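Local coordinates for probable ABC transporter phosphite binding protein PhnD1 (Prochlorococcus marinus str. MIT 9301, PDB 5LQ5) that binds inorganic phosphite strongly, and methylphosphonate and phosphate only very weakly, probably as the solute-binding protein of an ABC transporter, at residues A10-N15 against I41-Y46; L6-I11 against L58-F63; G156-T161 against A174-V179; S126-L131 against V204-V209; A48-F53 against V69-Q74. All coordinates share one frame; numbering follows the deposited sequence.

Contact 1 of 5, residues A10-N15 against I41-Y46. With PO3 (phosphite ion), chain B.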
# COMPACT_ATOMS: atom_id res chain seq x y z
N ALA A 10 7.31 -5.76 -4.05
CA ALA A 10 6.44 -4.82 -3.36
C ALA A 10 5.59 -4.05 -4.34
O ALA A 10 6.04 -3.69 -5.42
CB ALA A 10 7.27 -3.85 -2.56
N ILE A 11 4.36 -3.76 -3.96
CA ILE A 11 3.56 -2.84 -4.76
C ILE A 11 4.29 -1.48 -4.84
O ILE A 11 4.83 -1.01 -3.83
CB ILE A 11 2.11 -2.67 -4.26
CG1 ILE A 11 2.07 -2.28 -2.77
CG2 ILE A 11 1.30 -3.95 -4.54
CD1 ILE A 11 0.72 -1.75 -2.35
N PRO A 12 4.31 -0.85 -6.02
CA PRO A 12 5.04 0.41 -6.20
C PRO A 12 4.18 1.62 -5.79
O PRO A 12 3.71 2.40 -6.62
CB PRO A 12 5.35 0.41 -7.69
CG PRO A 12 4.23 -0.37 -8.32
CD PRO A 12 3.86 -1.42 -7.31
N ASP A 13 4.01 1.74 -4.48
CA ASP A 13 3.05 2.68 -3.86
C ASP A 13 3.65 4.05 -3.58
O ASP A 13 2.96 4.97 -3.16
CB ASP A 13 2.41 2.07 -2.60
CG ASP A 13 3.38 1.97 -1.41
OD1 ASP A 13 4.61 1.96 -1.61
OD2 ASP A 13 2.89 1.93 -0.28
N GLN A 14 4.97 4.14 -3.79
CA GLN A 14 5.77 5.34 -3.57
C GLN A 14 6.84 5.43 -4.66
O GLN A 14 7.03 4.49 -5.41
CB GLN A 14 6.42 5.28 -2.16
CG GLN A 14 5.37 5.41 -1.07
CD GLN A 14 5.91 5.03 0.27
OE1 GLN A 14 5.76 3.90 0.74
NE2 GLN A 14 6.53 5.95 0.89
N ASN A 15 7.55 6.54 -4.73
CA ASN A 15 8.61 6.71 -5.69
C ASN A 15 9.67 5.63 -5.54
O ASN A 15 9.96 5.15 -4.42
CB ASN A 15 9.25 8.09 -5.58
CG ASN A 15 8.31 9.22 -5.99
OD1 ASN A 15 7.39 9.04 -6.81
ND2 ASN A 15 8.55 10.36 -5.45
N ILE A 41 13.33 -7.14 -6.35
CA ILE A 41 13.03 -7.06 -7.79
C ILE A 41 11.89 -6.05 -8.00
O ILE A 41 10.73 -6.42 -7.81
CB ILE A 41 12.59 -8.44 -8.36
CG1 ILE A 41 13.55 -9.57 -7.97
CG2 ILE A 41 12.37 -8.38 -9.86
CD1 ILE A 41 14.97 -9.39 -8.41
N PRO A 42 12.19 -4.80 -8.44
CA PRO A 42 11.12 -3.83 -8.72
C PRO A 42 10.16 -4.26 -9.83
O PRO A 42 10.52 -5.01 -10.72
CB PRO A 42 11.88 -2.55 -9.13
CG PRO A 42 13.26 -2.74 -8.61
CD PRO A 42 13.51 -4.22 -8.71
N VAL A 43 8.93 -3.75 -9.74
CA VAL A 43 7.93 -3.92 -10.80
C VAL A 43 7.37 -2.59 -11.25
O VAL A 43 7.43 -1.61 -10.51
CB VAL A 43 6.79 -4.84 -10.33
CG1 VAL A 43 7.36 -6.23 -10.04
CG2 VAL A 43 6.03 -4.22 -9.15
N ILE A 44 6.72 -2.59 -12.41
CA ILE A 44 6.22 -1.32 -12.98
C ILE A 44 4.92 -0.78 -12.38
O ILE A 44 4.71 0.42 -12.39
CB ILE A 44 6.11 -1.34 -14.52
CG1 ILE A 44 5.13 -2.42 -14.99
CG2 ILE A 44 7.50 -1.45 -15.15
CD1 ILE A 44 4.70 -2.22 -16.44
N ASN A 45 4.05 -1.67 -11.87
CA ASN A 45 2.72 -1.25 -11.37
C ASN A 45 2.14 -2.31 -10.42
O ASN A 45 2.77 -3.36 -10.19
CB ASN A 45 1.79 -0.87 -12.52
CG ASN A 45 1.52 -2.01 -13.48
OD1 ASN A 45 1.48 -3.19 -13.10
ND2 ASN A 45 1.35 -1.67 -14.75
N TYR A 46 0.98 -2.02 -9.82
CA TYR A 46 0.39 -2.95 -8.86
C TYR A 46 0.03 -4.28 -9.52
O TYR A 46 0.18 -5.31 -8.91
CB TYR A 46 -0.84 -2.37 -8.22
CG TYR A 46 -0.66 -1.35 -7.08
CD1 TYR A 46 -1.43 -1.44 -5.92
CD2 TYR A 46 0.20 -0.27 -7.18
CE1 TYR A 46 -1.33 -0.51 -4.92
CE2 TYR A 46 0.25 0.71 -6.21
CZ TYR A 46 -0.49 0.58 -5.06
OH TYR A 46 -0.44 1.53 -4.06
P PO3 B . -2.37 0.28 -0.81
O1 PO3 B . -3.14 1.04 0.32
O2 PO3 B . -3.16 -0.94 -1.44
O3 PO3 B . -1.87 1.26 -1.91
O HOH W 1 8.42 -5.45 -6.66
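The tight part of this contact is the ring of Tyr46 with Ile11 on one face. Ile11 CB lies 4.0 Å from the ring centroid and only 5° off the ring normal, a CH-pi contact over the face. Ile11 CG1 sits between the backbone N and the carbonyl carbon (chi1 53°), and this carries Ile11 CD1 to 3.5 Å from Tyr46 CE1. Pro12, the centre of an inverse gamma turn, sets its CG 3.5 Å from Asn45 CA. Asp13 CB approaches Tyr46 OH at 3.2 Å. The other end is looser. Val43 CG2 reaches Pro12 CD at only 4.0 Å, and Ala10 meets Ile41 through a water that accepts from Ala10 N and donates to Ile41 O. Ile44 lies at the exposed edge. The Asp13 carboxylate is engaged elsewhere, through OD2 with Tyr206. Tyr46 OH donates to phosphite O3 at 2.6 Å. The apolar grip on the ring probably helps to hold the hydroxyl in position for this short hydrogen bond.

Contact 2 of 5, residues L6-I11 against L58-F63; sequences LKVGAI and LDLVWF
Strands 6-10 and 60-63 run parallel, 11° apart with axes 4.4 Å from each other, and their backbone bonds form a ladder that is regular from Gly9 to Ile11. Gly9 N donates to Leu60 O at 2.9 Å, Trp62 N to Gly9 O, and Ile11 N to Trp62 O nearly along the C=O axis. At the start of the ladder Lys7 O accepts two N-H groups, from Asp59 N (2.8 Å) and from Leu60 N (3.1 Å), both in its carbonyl plane. Asp59 folds its carboxylate back to the first strand. Asp59 OD2 takes Lys7 N on the anti lone pair at 2.9 Å, so the aspartate extends the ladder by one bond. The Lys7 chain bends at chi3 and chi4 to bring NZ to the same Asp59 OD2, a weak salt bridge of 3.4 Å. A water joins NZ to Asp59 OD1. NZ also bonds Asn2 O, and OD1 pairs with Arg217. Val8, Leu60, Ala10 and Trp62 share one face of the sheet, where Ala10 CB meets Trp62 CB at 4.0 Å. On the other face Val61 CG1 sits 3.4 Å above the Phe63 ring centre. Strand 5-10 lies between 37-40 and 60-63, a 2-1-3 order at this edge of the sheet, with helices 16-34 and 46-54 in the connections, as in the alpha/beta lobes of periplasmic binding proteins.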
# COMPACT_ATOMS: atom_id res chain seq x y z
N LEU A 6 15.88 -15.97 -3.01
CA LEU A 6 14.61 -15.50 -2.44
C LEU A 6 14.35 -14.08 -2.99
O LEU A 6 15.08 -13.15 -2.71
CB LEU A 6 14.62 -15.46 -0.89
CG LEU A 6 13.29 -15.15 -0.21
CD1 LEU A 6 12.30 -16.30 -0.32
CD2 LEU A 6 13.51 -14.80 1.26
N LYS A 7 13.27 -13.94 -3.73
CA LYS A 7 12.99 -12.74 -4.51
C LYS A 7 11.90 -11.96 -3.81
O LYS A 7 10.80 -12.45 -3.60
CB LYS A 7 12.59 -13.13 -5.94
CG LYS A 7 13.69 -13.88 -6.71
CD LYS A 7 13.15 -14.47 -8.01
CE LYS A 7 13.78 -15.82 -8.30
NZ LYS A 7 13.21 -16.89 -7.45
N VAL A 8 12.26 -10.77 -3.36
CA VAL A 8 11.41 -9.83 -2.64
C VAL A 8 10.81 -8.84 -3.61
O VAL A 8 11.49 -8.32 -4.50
CB VAL A 8 12.19 -9.11 -1.52
CG1 VAL A 8 11.41 -7.98 -0.86
CG2 VAL A 8 12.65 -10.10 -0.45
N GLY A 9 9.52 -8.62 -3.49
CA GLY A 9 8.80 -7.61 -4.29
C GLY A 9 7.91 -6.74 -3.41
O GLY A 9 7.77 -6.96 -2.18
N ALA A 10 7.31 -5.76 -4.05
CA ALA A 10 6.44 -4.82 -3.36
C ALA A 10 5.59 -4.05 -4.34
O ALA A 10 6.04 -3.69 -5.42
CB ALA A 10 7.27 -3.85 -2.56
N ILE A 11 4.36 -3.76 -3.96
CA ILE A 11 3.56 -2.84 -4.76
C ILE A 11 4.29 -1.48 -4.84
O ILE A 11 4.83 -1.01 -3.83
CB ILE A 11 2.11 -2.67 -4.26
CG1 ILE A 11 2.07 -2.28 -2.77
CG2 ILE A 11 1.30 -3.95 -4.54
CD1 ILE A 11 0.72 -1.75 -2.35
N LEU A 58 8.35 -13.60 -8.08
CA LEU A 58 8.47 -13.00 -6.75
C LEU A 58 8.03 -14.00 -5.67
O LEU A 58 7.02 -14.67 -5.81
CB LEU A 58 7.61 -11.73 -6.67
CG LEU A 58 7.87 -10.63 -7.69
CD1 LEU A 58 6.79 -9.57 -7.59
CD2 LEU A 58 9.26 -10.02 -7.53
N ASP A 59 8.82 -14.10 -4.60
CA ASP A 59 8.57 -15.06 -3.53
C ASP A 59 7.94 -14.52 -2.26
O ASP A 59 7.23 -15.24 -1.58
CB ASP A 59 9.89 -15.71 -3.10
CG ASP A 59 10.54 -16.49 -4.22
OD1 ASP A 59 9.81 -17.24 -4.92
OD2 ASP A 59 11.78 -16.35 -4.38
N LEU A 60 8.25 -13.28 -1.95
CA LEU A 60 7.86 -12.62 -0.72
C LEU A 60 7.57 -11.17 -1.08
O LEU A 60 8.46 -10.46 -1.54
CB LEU A 60 8.98 -12.67 0.30
CG LEU A 60 8.73 -11.91 1.60
CD1 LEU A 60 7.60 -12.51 2.43
CD2 LEU A 60 10.04 -11.90 2.39
N VAL A 61 6.33 -10.75 -0.94
CA VAL A 61 5.87 -9.45 -1.47
C VAL A 61 5.10 -8.65 -0.44
O VAL A 61 4.25 -9.19 0.26
CB VAL A 61 4.98 -9.64 -2.71
CG1 VAL A 61 4.47 -8.33 -3.26
CG2 VAL A 61 5.74 -10.36 -3.81
N TRP A 62 5.46 -7.38 -0.33
CA TRP A 62 4.75 -6.36 0.44
C TRP A 62 3.57 -5.86 -0.38
O TRP A 62 3.75 -5.11 -1.36
CB TRP A 62 5.69 -5.26 0.80
CG TRP A 62 5.17 -4.16 1.66
CD1 TRP A 62 5.02 -2.85 1.29
CD2 TRP A 62 4.75 -4.24 3.02
NE1 TRP A 62 4.55 -2.10 2.34
CE2 TRP A 62 4.37 -2.92 3.41
CE3 TRP A 62 4.63 -5.28 3.94
CZ2 TRP A 62 3.89 -2.63 4.69
CZ3 TRP A 62 4.15 -4.98 5.22
CH2 TRP A 62 3.80 -3.65 5.58
N PHE A 63 2.40 -6.39 -0.06
CA PHE A 63 1.15 -6.08 -0.74
C PHE A 63 0.30 -5.08 0.07
O PHE A 63 0.43 -4.96 1.30
CB PHE A 63 0.31 -7.35 -0.95
CG PHE A 63 0.70 -8.17 -2.15
CD1 PHE A 63 0.58 -7.64 -3.44
CD2 PHE A 63 1.19 -9.45 -2.02
CE1 PHE A 63 0.93 -8.39 -4.57
CE2 PHE A 63 1.51 -10.21 -3.13
CZ PHE A 63 1.40 -9.66 -4.42
O HOH W 2 10.58 -18.03 -7.30

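Contact 3 of 5, residues G156-T161 against A174-V179; sequences GSHDAT and ALNKQV
His158 lays one face of its imidazole over Asn176 CB, which stands 3.4 Å from the ring centroid and 7° off the normal, a CH-pi contact. Asn176 CG is anti to its backbone N (chi1 175°), and the ring and amide planes are 66° apart. Leu175 CB approaches His158 ND1 at 3.7 Å. His158 CB packs against Val179 CG1, also at 3.7 Å, and Asp159 OD1 touches that same methyl. ND1 is held by a water that also meets Thr161 OG1 and donates to Ala174 O at 2.8 Å. These contacts probably fix the rotation of the imidazole and leave NE2 to hydrogen-bond the phosphite O3. Both segments begin a helix with a side-chain N-cap. Ser157 OG accepts from Ala160 N at 2.9 Å, and Asn176 OD1 from Val179 N at 3.0 Å, the donor standing above the amide plane. The Asn176 ND2 group is turned to Tyr206 OH. Asp159 OD2 accepts from Asn15 N in the loop after strand 5-10. Helix 158-167 thus starts beside the point where strand 172-176 passes into helix 177-186, with strand 92-97 next to Leu175 and helix 127-139 beside both His158 and Asn176.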
# COMPACT_ATOMS: atom_id res chain seq x y z
N GLY A 156 -1.40 5.97 -9.91
CA GLY A 156 -0.50 4.83 -9.71
C GLY A 156 0.28 4.71 -8.42
O GLY A 156 0.83 3.67 -8.11
N SER A 157 0.35 5.79 -7.67
CA SER A 157 1.12 5.74 -6.41
C SER A 157 0.71 6.89 -5.52
O SER A 157 0.20 7.93 -5.97
CB SER A 157 2.62 5.78 -6.66
OG SER A 157 3.17 7.11 -6.60
N HIS A 158 0.97 6.72 -4.23
CA HIS A 158 0.60 7.76 -3.26
C HIS A 158 1.46 9.02 -3.46
O HIS A 158 0.97 10.15 -3.31
CB HIS A 158 0.68 7.24 -1.84
CG HIS A 158 -0.17 6.04 -1.63
ND1 HIS A 158 -1.52 6.04 -1.89
CD2 HIS A 158 0.16 4.76 -1.34
CE1 HIS A 158 -2.00 4.82 -1.70
NE2 HIS A 158 -1.00 4.03 -1.34
N ASP A 159 2.75 8.83 -3.77
CA ASP A 159 3.63 10.01 -4.04
C ASP A 159 3.14 10.75 -5.30
O ASP A 159 3.08 11.99 -5.34
CB ASP A 159 5.10 9.63 -4.18
CG ASP A 159 5.76 9.28 -2.88
OD1 ASP A 159 5.30 9.72 -1.78
OD2 ASP A 159 6.81 8.60 -2.98
N ALA A 160 2.70 9.98 -6.30
CA ALA A 160 2.22 10.61 -7.53
C ALA A 160 0.91 11.38 -7.36
O ALA A 160 0.71 12.41 -7.99
CB ALA A 160 2.11 9.61 -8.66
N THR A 161 0.05 10.90 -6.46
CA THR A 161 -1.20 11.60 -6.15
C THR A 161 -0.90 12.96 -5.53
O THR A 161 -1.42 13.96 -5.95
CB THR A 161 -2.04 10.76 -5.19
OG1 THR A 161 -2.35 9.53 -5.85
CG2 THR A 161 -3.30 11.44 -4.77
N ALA A 174 -6.96 11.34 -3.06
CA ALA A 174 -6.93 10.50 -1.89
C ALA A 174 -5.73 9.62 -1.86
O ALA A 174 -5.31 9.09 -2.90
CB ALA A 174 -8.19 9.67 -1.78
N LEU A 175 -5.20 9.40 -0.66
CA LEU A 175 -4.00 8.59 -0.50
C LEU A 175 -3.83 8.02 0.90
O LEU A 175 -4.51 8.41 1.83
CB LEU A 175 -2.73 9.35 -0.92
CG LEU A 175 -2.36 10.53 -0.02
CD1 LEU A 175 -0.85 10.61 0.06
CD2 LEU A 175 -2.98 11.82 -0.52
N ASN A 176 -2.87 7.11 0.99
CA ASN A 176 -2.29 6.54 2.22
C ASN A 176 -1.94 7.68 3.23
O ASN A 176 -1.16 8.57 2.92
CB ASN A 176 -1.05 5.77 1.77
CG ASN A 176 -0.23 5.19 2.89
OD1 ASN A 176 -0.05 5.80 3.94
ND2 ASN A 176 0.33 4.00 2.66
N LYS A 177 -2.47 7.61 4.44
CA LYS A 177 -2.28 8.72 5.44
C LYS A 177 -0.82 8.79 5.93
O LYS A 177 -0.27 9.88 6.13
CB LYS A 177 -3.23 8.54 6.63
CG LYS A 177 -3.00 9.54 7.77
CD LYS A 177 -4.19 9.46 8.73
CE LYS A 177 -4.09 10.48 9.86
NZ LYS A 177 -3.18 9.98 10.92
N GLN A 178 -0.18 7.63 6.10
CA GLN A 178 1.25 7.57 6.48
C GLN A 178 2.18 8.24 5.45
O GLN A 178 3.11 8.93 5.78
CB GLN A 178 1.71 6.12 6.72
CG GLN A 178 3.06 6.01 7.42
CD GLN A 178 3.00 6.49 8.86
OE1 GLN A 178 2.26 5.94 9.66
NE2 GLN A 178 3.78 7.53 9.19
N VAL A 179 1.87 8.04 4.18
CA VAL A 179 2.66 8.62 3.10
C VAL A 179 2.48 10.15 3.11
O VAL A 179 3.43 10.90 2.93
CB VAL A 179 2.33 8.02 1.71
CG1 VAL A 179 3.01 8.79 0.60
CG2 VAL A 179 2.80 6.57 1.63
O HOH W 3 -3.09 7.68 -3.83

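Contact 4 of 5, residues S126-L131 against V204-V209; sequences STSGRL and VDYHWV. With PO3 (phosphite ion), chain B.
Thr127 and Asp205 lie alongside each other, pointing in opposite senses, with Thr127 OG1 3.3 Å from Asp205 OD1 and the phosphite beside both. Thr127 OG1 is anti to its carbonyl carbon (chi1 -42°) and donates to phosphite O2, as does Thr127 N at 2.8 Å. Asp205 CG is anti to its backbone N, and Asp205 OD2 comes within 2.5 Å of phosphite O1. At that distance one acid group is probably protonated and donates to the other. Asp205 OD1 has another partner in Gly65 N. Ser128 OG sits between its backbone N and carbonyl carbon (chi1 69°) and donates to phosphite O1 at 2.7 Å, as does Ser128 N. Ser126 OG donates to O3 and accepts from Gly129 N as the N-cap. Tyr206 OH, bonded to Asp13 and Asn176, lies 3.6 Å from the phosphorus. Two backbone N-H groups and three hydroxyls, faced by an acid, make a helix N-terminal oxyanion site in the phosphite pocket of a periplasmic binding protein, which Tyr46 and His158 complete.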
# COMPACT_ATOMS: atom_id res chain seq x y z
N SER A 126 -5.22 0.19 -5.65
CA SER A 126 -4.81 0.67 -4.29
C SER A 126 -5.96 0.61 -3.28
O SER A 126 -7.09 1.02 -3.58
CB SER A 126 -4.27 2.09 -4.34
OG SER A 126 -3.95 2.53 -3.03
N THR A 127 -5.69 0.04 -2.12
CA THR A 127 -6.63 0.02 -1.02
C THR A 127 -6.89 1.43 -0.47
O THR A 127 -8.03 1.91 -0.43
CB THR A 127 -6.12 -0.90 0.13
OG1 THR A 127 -5.55 -2.11 -0.44
CG2 THR A 127 -7.28 -1.25 1.06
N SER A 128 -5.80 2.06 -0.03
CA SER A 128 -5.84 3.40 0.59
C SER A 128 -5.94 4.57 -0.38
O SER A 128 -6.31 5.68 -0.00
CB SER A 128 -4.64 3.57 1.51
OG SER A 128 -3.42 3.66 0.79
N GLY A 129 -5.64 4.29 -1.64
CA GLY A 129 -5.64 5.31 -2.68
C GLY A 129 -6.79 5.19 -3.66
O GLY A 129 -7.00 6.08 -4.47
N ARG A 130 -7.55 4.11 -3.58
CA ARG A 130 -8.67 3.93 -4.50
C ARG A 130 -9.87 3.24 -3.88
O ARG A 130 -10.95 3.82 -3.85
CB ARG A 130 -8.26 3.22 -5.79
CG ARG A 130 -9.32 3.24 -6.88
CD ARG A 130 -10.32 2.11 -6.78
NE ARG A 130 -11.42 2.30 -7.73
CZ ARG A 130 -11.38 2.01 -9.03
NH1 ARG A 130 -10.32 1.41 -9.56
NH2 ARG A 130 -12.42 2.29 -9.82
N LEU A 131 -9.71 1.98 -3.44
CA LEU A 131 -10.84 1.16 -3.04
C LEU A 131 -11.62 1.82 -1.91
O LEU A 131 -12.85 2.02 -2.00
CB LEU A 131 -10.40 -0.25 -2.65
CG LEU A 131 -11.56 -1.22 -2.40
CD1 LEU A 131 -12.22 -1.66 -3.70
CD2 LEU A 131 -11.11 -2.41 -1.54
N VAL A 204 -8.36 -2.47 7.08
CA VAL A 204 -7.11 -3.27 7.07
C VAL A 204 -6.34 -3.00 5.76
O VAL A 204 -6.96 -2.81 4.73
CB VAL A 204 -7.36 -4.78 7.22
CG1 VAL A 204 -7.99 -5.38 5.98
CG2 VAL A 204 -6.08 -5.50 7.53
N ASP A 205 -5.01 -3.03 5.79
CA ASP A 205 -4.25 -2.73 4.57
C ASP A 205 -3.02 -3.64 4.38
O ASP A 205 -3.16 -4.81 3.95
CB ASP A 205 -3.96 -1.23 4.45
CG ASP A 205 -3.60 -0.80 3.00
OD1 ASP A 205 -3.42 -1.69 2.11
OD2 ASP A 205 -3.58 0.43 2.73
N TYR A 206 -1.83 -3.10 4.59
CA TYR A 206 -0.64 -3.75 4.06
C TYR A 206 -0.26 -5.03 4.78
O TYR A 206 -0.49 -5.18 5.98
CB TYR A 206 0.56 -2.82 4.08
CG TYR A 206 0.49 -1.61 3.19
CD1 TYR A 206 1.21 -1.59 2.01
CD2 TYR A 206 -0.21 -0.46 3.54
CE1 TYR A 206 1.21 -0.49 1.17
CE2 TYR A 206 -0.24 0.66 2.70
CZ TYR A 206 0.50 0.66 1.53
OH TYR A 206 0.46 1.81 0.74
N HIS A 207 0.36 -5.94 4.03
CA HIS A 207 0.85 -7.21 4.56
C HIS A 207 1.81 -7.92 3.65
O HIS A 207 1.76 -7.76 2.42
CB HIS A 207 -0.32 -8.13 4.92
CG HIS A 207 -1.22 -8.49 3.78
ND1 HIS A 207 -2.11 -7.60 3.21
CD2 HIS A 207 -1.44 -9.68 3.17
CE1 HIS A 207 -2.80 -8.23 2.26
NE2 HIS A 207 -2.41 -9.49 2.23
N TRP A 208 2.70 -8.68 4.28
CA TRP A 208 3.61 -9.57 3.59
C TRP A 208 2.93 -10.87 3.24
O TRP A 208 2.29 -11.48 4.08
CB TRP A 208 4.82 -9.92 4.45
CG TRP A 208 5.83 -8.81 4.64
CD1 TRP A 208 6.06 -8.07 5.78
CD2 TRP A 208 6.80 -8.39 3.68
NE1 TRP A 208 7.08 -7.19 5.54
CE2 TRP A 208 7.56 -7.37 4.28
CE3 TRP A 208 7.07 -8.75 2.36
CZ2 TRP A 208 8.59 -6.73 3.60
CZ3 TRP A 208 8.10 -8.12 1.69
CH2 TRP A 208 8.84 -7.12 2.31
N VAL A 209 3.17 -11.32 2.02
CA VAL A 209 2.67 -12.57 1.49
C VAL A 209 3.84 -13.38 0.95
O VAL A 209 4.62 -12.86 0.16
CB VAL A 209 1.61 -12.37 0.40
CG1 VAL A 209 1.07 -13.71 -0.09
CG2 VAL A 209 0.45 -11.51 0.92
P PO3 B . -2.37 0.28 -0.81
O1 PO3 B . -3.14 1.04 0.32
O2 PO3 B . -3.16 -0.94 -1.44
O3 PO3 B . -1.87 1.26 -1.91

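Contact 5 of 5, residues A48-F53 against V69-Q74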
# COMPACT_ATOMS: atom_id res chain seq x y z
N ALA A 48 1.51 -5.76 -11.92
CA ALA A 48 2.77 -6.50 -12.12
C ALA A 48 3.23 -7.19 -10.82
O ALA A 48 3.91 -8.23 -10.86
CB ALA A 48 3.87 -5.61 -12.67
N ALA A 49 2.93 -6.59 -9.68
CA ALA A 49 3.24 -7.23 -8.40
C ALA A 49 2.42 -8.51 -8.19
O ALA A 49 2.96 -9.56 -7.83
CB ALA A 49 3.05 -6.24 -7.27
N VAL A 50 1.13 -8.41 -8.50
CA VAL A 50 0.23 -9.55 -8.41
C VAL A 50 0.65 -10.64 -9.41
O VAL A 50 0.79 -11.83 -9.08
CB VAL A 50 -1.23 -9.15 -8.59
CG1 VAL A 50 -2.10 -10.42 -8.58
CG2 VAL A 50 -1.66 -8.20 -7.47
N THR A 51 0.87 -10.23 -10.64
CA THR A 51 1.17 -11.22 -11.69
C THR A 51 2.59 -11.83 -11.48
O THR A 51 2.81 -12.99 -11.70
CB THR A 51 1.05 -10.55 -13.07
OG1 THR A 51 -0.30 -10.09 -13.24
CG2 THR A 51 1.45 -11.51 -14.22
N GLY A 52 3.54 -11.05 -11.01
CA GLY A 52 4.89 -11.56 -10.71
C GLY A 52 4.84 -12.60 -9.58
O GLY A 52 5.59 -13.57 -9.54
N PHE A 53 3.93 -12.38 -8.66
CA PHE A 53 3.73 -13.34 -7.56
C PHE A 53 3.11 -14.62 -8.14
O PHE A 53 3.61 -15.72 -7.89
CB PHE A 53 2.90 -12.75 -6.43
CG PHE A 53 2.83 -13.60 -5.21
CD1 PHE A 53 3.87 -13.62 -4.29
CD2 PHE A 53 1.77 -14.46 -5.01
CE1 PHE A 53 3.81 -14.44 -3.17
CE2 PHE A 53 1.71 -15.28 -3.91
CZ PHE A 53 2.74 -15.29 -3.00
N VAL A 69 -5.13 -9.61 -1.45
CA VAL A 69 -6.32 -10.46 -1.68
C VAL A 69 -6.31 -11.00 -3.11
O VAL A 69 -6.45 -12.19 -3.34
CB VAL A 69 -7.61 -9.70 -1.38
CG1 VAL A 69 -8.83 -10.44 -1.94
CG2 VAL A 69 -7.75 -9.50 0.13
N GLN A 70 -6.07 -10.12 -4.08
CA GLN A 70 -6.02 -10.52 -5.48
C GLN A 70 -4.94 -11.59 -5.70
O GLN A 70 -5.16 -12.62 -6.37
CB GLN A 70 -5.72 -9.32 -6.41
CG GLN A 70 -6.85 -8.26 -6.46
CD GLN A 70 -6.43 -6.97 -7.14
OE1 GLN A 70 -5.25 -6.60 -7.11
NE2 GLN A 70 -7.36 -6.28 -7.74
N ALA A 71 -3.75 -11.32 -5.17
CA ALA A 71 -2.65 -12.25 -5.32
C ALA A 71 -2.93 -13.63 -4.74
O ALA A 71 -2.59 -14.64 -5.35
CB ALA A 71 -1.36 -11.69 -4.72
N ARG A 72 -3.52 -13.65 -3.55
CA ARG A 72 -3.85 -14.91 -2.88
C ARG A 72 -5.00 -15.69 -3.55
O ARG A 72 -5.02 -16.91 -3.53
CB ARG A 72 -4.06 -14.64 -1.38
CG ARG A 72 -2.72 -14.36 -0.72
CD ARG A 72 -2.72 -14.11 0.77
NE ARG A 72 -3.33 -12.81 1.15
CZ ARG A 72 -4.59 -12.69 1.58
NH1 ARG A 72 -5.05 -11.49 1.91
NH2 ARG A 72 -5.38 -13.76 1.67
N LEU A 73 -5.91 -14.98 -4.20
CA LEU A 73 -6.94 -15.63 -4.99
C LEU A 73 -6.34 -16.29 -6.25
O LEU A 73 -6.72 -17.39 -6.62
CB LEU A 73 -8.05 -14.65 -5.36
CG LEU A 73 -8.97 -14.24 -4.21
CD1 LEU A 73 -9.81 -13.04 -4.64
CD2 LEU A 73 -9.86 -15.41 -3.73
N GLN A 74 -5.43 -15.58 -6.92
CA GLN A 74 -4.76 -16.04 -8.15
C GLN A 74 -3.72 -17.11 -7.90
O GLN A 74 -3.37 -17.86 -8.78
CB GLN A 74 -4.10 -14.88 -8.89
CG GLN A 74 -5.05 -13.86 -9.51
CD GLN A 74 -4.42 -13.19 -10.73
OE1 GLN A 74 -3.22 -13.01 -10.78
NE2 GLN A 74 -5.23 -12.85 -11.72
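Apolar contacts carry most of this helix pair. Val50 points to the second helix and inserts its two methyls there. Val50 CG1 is anti to the backbone N (chi1 176°) and lies 3.8 Å from Ala71 CA and 4.1 Å from Ala71 CB. Phe53, with CG likewise anti to its backbone N (chi1 -172°), sends CD2 to 4.2 Å from the same Ala71 CB. The Ala71 methyl therefore meets both side chains, and its small size lets the backbones come near, with Val50 CA 5.0 Å from Ala71 CA. The helix axes approach to 9.1 Å and cross at -26°, so the helices run roughly parallel. Helices 46-54 and 65-74 flank strand 60-63 in the chain, and both pack on it: Val50, Ala49 and Ala71 touch Phe63, and Phe53 touches Val61. This is the strand-and-helix layering of an alpha/beta lobe. Two glutamines one turn apart lay their amide oxygens against the Val50 methyls. Gln70 and Gln74 each cross Val50 at about a right angle. Gln70 OE1 stands 3.9 Å from Val50 CG2, while its NE2 bonds Lys272 O and Asn125 OD1. Gln74 OE1 comes to 3.6 Å from Val50 CG1 and is buried without a polar partner in the model. Within the helices the usual backbone bonds hold, among them Gly52 N to Ala48 O and Gln74 N to Gln70 O.

Overall arrangement
Contacts 1, 2 and 5 lie close together, with centres 10 to 13 Å apart, and all close within the first 74 residues, before contacts 3 and 4 open. Contacts 1 and 2 share Ala10 and Ile11, and contacts 2 and 5 alternate along the chain around strand 60-63. Contact 3 belongs to the five-stranded sheet, about 20 Å from contact 2 centre to centre, and is nested in the loop closed by contact 4. Contact 4 pairs helix 127-139, after strand 119-121 of that sheet, with the loop before strand 207-210 of the six-stranded one. Contacts 1 and 3 also meet across the cleft. Contacts 1, 3 and 4 all supply groups that bind the phosphite between two lobes, as in other periplasmic binding proteins.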